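Local coordinates for protein transcription initiation factor IIB (Methanocaldococcus jannaschii, PDB 5O9J) that is a mini-intein of the HINT fold that probably excises itself from its transcription factor host and joins the flanking sequences, at residues A[109-112]-A[113-116]. Residues are numbered along the deposited sequence; the frame is centred on the assembly and turned at random.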
loop_
_atom_site.group_PDB
_atom_site.type_symbol
_atom_site.label_atom_id
_atom_site.label_comp_id
_atom_site.label_asym_id
_atom_site.label_seq_id
_atom_site.Cartn_x
_atom_site.Cartn_y
_atom_site.Cartn_z
ATOM N N ILE A 109 -6.382 2.713 -13.532
ATOM C CA ILE A 109 -5.342 2.487 -14.542
ATOM C C ILE A 109 -4.049 1.942 -13.922
ATOM O O ILE A 109 -3.554 2.494 -12.943
ATOM C CB ILE A 109 -5.015 3.782 -15.313
ATOM C CG1 ILE A 109 -6.266 4.336 -15.990
ATOM C CG2 ILE A 109 -3.908 3.538 -16.348
ATOM C CD1 ILE A 109 -6.918 3.368 -16.949
ATOM N N ARG A 110 -3.512 0.859 -14.486
ATOM C CA ARG A 110 -2.211 0.336 -14.057
ATOM C C ARG A 110 -1.149 1.437 -14.072
ATOM O O ARG A 110 -1.180 2.321 -14.931
ATOM C CB ARG A 110 -1.780 -0.831 -14.943
ATOM C CG ARG A 110 -2.360 -2.162 -14.510
ATOM C CD ARG A 110 -1.922 -3.279 -15.432
ATOM N NE ARG A 110 -0.481 -3.277 -15.652
ATOM C CZ ARG A 110 0.332 -4.268 -15.304
ATOM N NH1 ARG A 110 -0.149 -5.353 -14.705
ATOM N NH2 ARG A 110 1.629 -4.175 -15.559
ATOM N N VAL A 111 -0.228 1.395 -13.113
ATOM C CA VAL A 111 0.742 2.475 -12.943
ATOM C C VAL A 111 1.722 2.571 -14.111
ATOM O O VAL A 111 2.278 3.644 -14.378
ATOM C CB VAL A 111 1.543 2.314 -11.635
ATOM C CG1 VAL A 111 0.624 2.474 -10.429
ATOM C CG2 VAL A 111 2.247 0.966 -11.602
ATOM N N ASP A 112 1.928 1.456 -14.808
ATOM C CA ASP A 112 2.867 1.439 -15.929
ATOM C C ASP A 112 2.212 1.936 -17.220
ATOM O O ASP A 112 2.881 2.107 -18.235
ATOM C CB ASP A 112 3.456 0.033 -16.125
ATOM C CG ASP A 112 2.401 -1.018 -16.426
ATOM O OD1 ASP A 112 1.195 -0.721 -16.305
ATOM O OD2 ASP A 112 2.788 -2.157 -16.775
ATOM N N GLU A 113 0.906 2.185 -17.167
ATOM C CA GLU A 113 0.183 2.729 -18.312
ATOM C C GLU A 113 -0.176 4.196 -18.091
ATOM O O GLU A 113 -0.818 4.831 -18.930
ATOM C CB GLU A 113 -1.076 1.910 -18.590
ATOM C CG GLU A 113 -0.798 0.449 -18.929
ATOM C CD GLU A 113 -2.048 -0.311 -19.350
ATOM O OE1 GLU A 113 -3.109 0.325 -19.532
ATOM O OE2 GLU A 113 -1.967 -1.552 -19.500
ATOM N N LEU A 114 0.245 4.736 -16.955
ATOM C CA LEU A 114 0.048 6.151 -16.677
ATOM C C LEU A 114 1.004 7.007 -17.499
ATOM O O LEU A 114 2.091 6.562 -17.867
ATOM C CB LEU A 114 0.243 6.437 -15.192
ATOM C CG LEU A 114 -0.824 5.912 -14.241
ATOM C CD1 LEU A 114 -0.329 6.074 -12.824
ATOM C CD2 LEU A 114 -2.124 6.668 -14.448
ATOM N N LYS A 115 0.591 8.239 -17.773
ATOM C CA LYS A 115 1.404 9.182 -18.529
ATOM C C LYS A 115 1.442 10.528 -17.825
ATOM O O LYS A 115 0.490 10.897 -17.151
ATOM C CB LYS A 115 0.847 9.341 -19.945
ATOM C CG LYS A 115 0.901 8.061 -20.769
ATOM C CD LYS A 115 -0.025 8.121 -21.978
ATOM C CE LYS A 115 -1.483 8.253 -21.556
ATOM N NZ LYS A 115 -2.422 8.039 -22.695
ATOM N N VAL A 116 2.546 11.255 -17.974
ATOM C CA VAL A 116 2.646 12.620 -17.457
ATOM C C VAL A 116 1.464 13.428 -17.983
ATOM O O VAL A 116 1.074 13.268 -19.136
ATOM C CB VAL A 116 3.984 13.295 -17.864
ATOM C CG1 VAL A 116 4.013 14.759 -17.432
ATOM C CG2 VAL A 116 5.169 12.538 -17.275
HETATM O O HOH W 1 -4.733 -0.203 -17.076
HETATM O O HOH W 2 3.659 4.589 -16.567
#
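R110 to E113 make a type I beta-turn where strand 105-110 ends in the HINT fold, and V111 to L114 make a second one overlapping it. E113 N donates to R110 O at 3.1 Å. The following bond, from L114 N to V111 O, is weak at 3.5 Å. On the outer side of the turn, R110 grips D112 side-on, with the carboxylate in line with the edge of the guanidinium. R110 NE meets D112 OD1 on the syn side at 3.1 Å, while R110 NH2 makes an almost straight bond to D112 OD2 at 2.6 Å, coming from above the carboxylate plane. D112 can be held this way because its CG sits between its own backbone N and carbonyl carbon (chi1 60°). R94, from outside the turn, also forms a salt bridge to D112 OD2, so an alanine here would probably leave both arginines without their shared carboxylate and let the end of R110 swing more freely. E113 runs alongside D112, pointing the same way, with the two carboxylates 18° from parallel; E113 OE2 stays 4.5 Å from R110 NE, well out of the guanidinium plane, so only charge links them. R110 N donates to a water, which in turn gives a weak bond to E113 OE1. The inner side is apolar: L114 CD2 lies 4.1 Å from I109 CG2, and the CD1 branch of L114 rests against V111. The same leucine also packs on V98 of strand 96-102, I82 of strand 79-84, and I148 and I151 of strand 143-154. A second water spans the second turn, donating to both V111 O and L114 O at 2.8 Å.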